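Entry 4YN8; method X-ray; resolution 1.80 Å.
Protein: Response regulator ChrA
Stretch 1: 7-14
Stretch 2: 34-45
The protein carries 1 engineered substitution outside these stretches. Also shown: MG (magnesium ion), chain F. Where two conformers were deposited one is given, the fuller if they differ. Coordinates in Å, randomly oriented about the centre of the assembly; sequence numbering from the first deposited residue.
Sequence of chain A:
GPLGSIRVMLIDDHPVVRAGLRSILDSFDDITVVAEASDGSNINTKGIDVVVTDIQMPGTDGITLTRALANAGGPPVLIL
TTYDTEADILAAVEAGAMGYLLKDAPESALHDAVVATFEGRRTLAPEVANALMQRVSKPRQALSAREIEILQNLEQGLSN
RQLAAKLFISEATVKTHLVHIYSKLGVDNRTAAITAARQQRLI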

# COMPACT_ATOMS: atom_id res chain seq x y z
N ARG A 7 -26.45 -0.86 -9.38
CA ARG A 7 -26.64 0.21 -8.40
C ARG A 7 -25.35 0.33 -7.60
O ARG A 7 -24.96 -0.59 -6.88
CB ARG A 7 -27.79 -0.14 -7.45
CG ARG A 7 -29.11 -0.27 -8.19
CD ARG A 7 -30.21 -0.99 -7.38
NE ARG A 7 -29.85 -2.36 -7.21
CZ ARG A 7 -30.50 -3.18 -6.38
NH1 ARG A 7 -31.59 -2.75 -5.72
NH2 ARG A 7 -30.09 -4.40 -6.26
N VAL A 8 -24.70 1.47 -7.75
CA VAL A 8 -23.39 1.70 -7.17
C VAL A 8 -23.43 2.60 -5.96
O VAL A 8 -24.12 3.63 -6.00
CB VAL A 8 -22.46 2.27 -8.22
CG1 VAL A 8 -21.17 2.85 -7.59
CG2 VAL A 8 -22.15 1.17 -9.22
N MET A 9 -22.67 2.24 -4.95
CA MET A 9 -22.30 3.18 -3.89
C MET A 9 -20.87 3.61 -4.10
O MET A 9 -19.99 2.78 -4.21
CB MET A 9 -22.43 2.60 -2.50
CG MET A 9 -22.01 3.59 -1.40
SD MET A 9 -22.64 3.00 0.20
CE MET A 9 -22.88 4.54 1.06
N LEU A 10 -20.67 4.91 -4.17
CA LEU A 10 -19.37 5.50 -4.50
C LEU A 10 -18.85 6.21 -3.29
O LEU A 10 -19.52 7.09 -2.76
CB LEU A 10 -19.57 6.51 -5.62
CG LEU A 10 -18.34 7.35 -6.00
CD1 LEU A 10 -17.28 6.41 -6.54
CD2 LEU A 10 -18.77 8.35 -7.05
N ILE A 11 -17.64 5.86 -2.87
CA ILE A 11 -17.07 6.31 -1.60
C ILE A 11 -15.71 6.95 -1.87
O ILE A 11 -14.85 6.33 -2.52
CB ILE A 11 -16.91 5.14 -0.66
CG1 ILE A 11 -18.26 4.43 -0.52
CG2 ILE A 11 -16.42 5.61 0.72
CD1 ILE A 11 -18.29 3.36 0.55
N ASP A 12 -15.55 8.19 -1.42
CA ASP A 12 -14.29 8.92 -1.58
C ASP A 12 -14.37 10.11 -0.66
O ASP A 12 -15.40 10.80 -0.64
CB ASP A 12 -14.15 9.40 -3.05
CG ASP A 12 -12.81 10.01 -3.37
OD1 ASP A 12 -12.13 10.65 -2.52
OD2 ASP A 12 -12.44 9.83 -4.55
N ASP A 13 -13.28 10.39 0.04
CA ASP A 13 -13.26 11.51 0.99
C ASP A 13 -13.11 12.86 0.34
O ASP A 13 -13.24 13.92 1.03
CB ASP A 13 -12.14 11.33 1.99
CG ASP A 13 -12.22 12.34 3.14
OD1 ASP A 13 -13.33 12.51 3.70
OD2 ASP A 13 -11.17 12.92 3.46
N HIS A 14 -12.81 12.86 -0.94
CA HIS A 14 -12.54 14.09 -1.72
C HIS A 14 -13.63 14.39 -2.68
O HIS A 14 -13.68 13.82 -3.75
CB HIS A 14 -11.17 13.95 -2.40
CG HIS A 14 -10.11 13.58 -1.43
ND1 HIS A 14 -9.68 12.27 -1.23
CD2 HIS A 14 -9.54 14.32 -0.48
CE1 HIS A 14 -8.84 12.26 -0.21
NE2 HIS A 14 -8.76 13.49 0.27
MG MG F . -10.06 10.20 -2.36
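Stretch 2 (34-45) VAEASDGSNINT

How does the second stretch run against the first? Residues 34-37 are the end of a strand that begins earlier in the chain; it lies beside strand 7-11 and points the same way, with 12° between the two N-to-C directions and a closest approach of 4.6 Å between the axes. The register is regular: Met-9 pairs with Ala-35, Leu-10 with Glu-36 and Ile-11 with Ala-37, with CA to CA distances of 4.6, 4.8 and 4.7 Å in that order. After Ala-37 the strand ends, Ser-38 turns (psi -5°), and residues 38-45 are loop or turn.

What ties the two backbones together? From Ala-35 onward the bonds alternate as in parallel strands; ahead of them Val-34, kinked at psi -10°, also donates from N to Val-8 O at 2.9 Å. Ala-35 N adds a weak bond to that same Val-8 O at 3.5 Å. Ala-35 O then accepts from Leu-10 N at 3.0 Å, Ala-37 N donates to Leu-10 O at 3.1 Å, and Ala-37 O accepts from Asp-12 N at 3.1 Å. CA-H...O contacts fill in between: Met-9 CA lies 3.3 Å from Ala-35 O, Glu-36 CA 3.1 Å from Leu-10 O, and Ile-11 CA 3.3 Å from Ala-37 O.

Which bumps fill which hollows? On the face carrying Met-9 and Ile-11, the second strand offers two small alanines, and the long side chains of the first strand lean over them. Met-9, with chi1, chi2 and chi3 all t, stands up from the sheet, and its end tilts toward the second strand: CG touches Ala-35 CB at 3.9 Å and CE reaches Ala-37 CB, also at 3.9 Å. Ile-43 returns from the loop with its CA-to-CB bond toward the first stretch. Its CG2 packs on Met-9 SD at 3.6 Å and its CD1 meets Ile-11 CD1 at 4.1 Å, so one branched side chain touches both. On the face of Leu-10 and Glu-36 the side chains of this pair come no closer than 4.4 Å, Leu-10 CB to Glu-36 CG.

What happens where the strands end? At the start, Val-34 CG1 rests on Arg-7 CB at 3.8 Å. At the far end, Ile-11 CG2 comes within 3.6 Å of Asp-39 O as the loop passes, and Ser-38 CA makes a CA-H...O contact of 3.5 Å with Asp-12 O. The CA-to-CB bond of Asp-12 points away from the second stretch, and OD1 binds magnesium at 2.1 Å; the contacts of Asp-12 with the second stretch are made by its backbone N and O.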

# COMPACT_ATOMS: atom_id res chain seq x y z
N VAL A 34 -26.39 5.21 -6.79
CA VAL A 34 -27.54 5.37 -5.88
C VAL A 34 -27.19 5.90 -4.50
O VAL A 34 -28.09 6.24 -3.74
CB VAL A 34 -28.32 4.06 -5.74
CG1 VAL A 34 -28.77 3.56 -7.10
CG2 VAL A 34 -27.49 3.03 -5.02
N ALA A 35 -25.91 5.98 -4.16
CA ALA A 35 -25.46 6.38 -2.81
C ALA A 35 -24.02 6.87 -2.90
O ALA A 35 -23.25 6.36 -3.73
CB ALA A 35 -25.54 5.22 -1.84
N GLU A 36 -23.67 7.83 -2.06
CA GLU A 36 -22.28 8.29 -1.93
C GLU A 36 -21.91 8.42 -0.48
O GLU A 36 -22.78 8.74 0.37
CB GLU A 36 -22.16 9.66 -2.58
CG GLU A 36 -22.23 9.62 -4.09
CD GLU A 36 -22.15 11.03 -4.68
OE1 GLU A 36 -21.05 11.67 -4.64
OE2 GLU A 36 -23.18 11.48 -5.20
N ALA A 37 -20.65 8.24 -0.15
CA ALA A 37 -20.20 8.46 1.19
C ALA A 37 -18.80 9.03 1.16
O ALA A 37 -18.13 8.91 0.12
CB ALA A 37 -20.21 7.18 2.01
N SER A 38 -18.37 9.60 2.27
CA SER A 38 -17.02 10.18 2.36
C SER A 38 -16.02 9.30 3.17
O SER A 38 -14.81 9.61 3.26
CB SER A 38 -17.14 11.60 2.84
OG SER A 38 -17.53 11.54 4.15
N ASP A 39 -16.52 8.21 3.75
CA ASP A 39 -15.67 7.17 4.34
C ASP A 39 -16.48 5.88 4.49
O ASP A 39 -17.62 5.84 4.09
CB ASP A 39 -15.11 7.61 5.68
CG ASP A 39 -16.17 7.90 6.69
OD1 ASP A 39 -16.90 6.95 7.10
OD2 ASP A 39 -16.17 9.07 7.13
N GLY A 40 -15.87 4.84 5.04
CA GLY A 40 -16.50 3.55 5.10
C GLY A 40 -17.27 3.23 6.37
O GLY A 40 -17.57 2.08 6.61
N SER A 41 -17.52 4.21 7.20
CA SER A 41 -18.18 4.00 8.50
C SER A 41 -19.69 3.89 8.38
O SER A 41 -20.33 4.64 7.61
CB SER A 41 -17.84 5.16 9.44
OG SER A 41 -16.44 5.26 9.65
N ASN A 42 -20.28 2.98 9.15
CA ASN A 42 -21.78 2.86 9.26
C ASN A 42 -22.56 2.61 7.98
O ASN A 42 -23.71 3.03 7.87
CB ASN A 42 -22.42 4.13 9.92
CG ASN A 42 -21.64 4.65 11.06
OD1 ASN A 42 -21.14 5.82 10.99
ND2 ASN A 42 -21.42 3.80 12.09
N ILE A 43 -21.92 2.04 6.96
CA ILE A 43 -22.48 1.98 5.64
C ILE A 43 -23.62 0.93 5.61
O ILE A 43 -23.47 -0.25 6.03
CB ILE A 43 -21.44 1.53 4.57
CG1 ILE A 43 -20.27 2.52 4.37
CG2 ILE A 43 -22.15 1.20 3.26
CD1 ILE A 43 -20.61 3.89 3.88
N ASN A 44 -24.73 1.38 5.04
CA ASN A 44 -25.89 0.53 4.78
C ASN A 44 -25.84 0.10 3.32
O ASN A 44 -25.90 0.93 2.46
CB ASN A 44 -27.17 1.30 5.05
CG ASN A 44 -28.38 0.44 4.94
OD1 ASN A 44 -28.48 -0.31 4.01
ND2 ASN A 44 -29.34 0.57 5.88
N THR A 45 -25.67 -1.21 3.07
CA THR A 45 -25.50 -1.70 1.70
C THR A 45 -26.78 -2.29 1.12
O THR A 45 -26.78 -2.94 0.07
CB THR A 45 -24.39 -2.80 1.63
OG1 THR A 45 -24.76 -3.88 2.46
CG2 THR A 45 -23.07 -2.22 2.13
O HOH W 1 -8.11 9.78 -2.21
O HOH W 2 -10.75 9.25 -0.51
O HOH W 3 -10.20 11.02 -4.24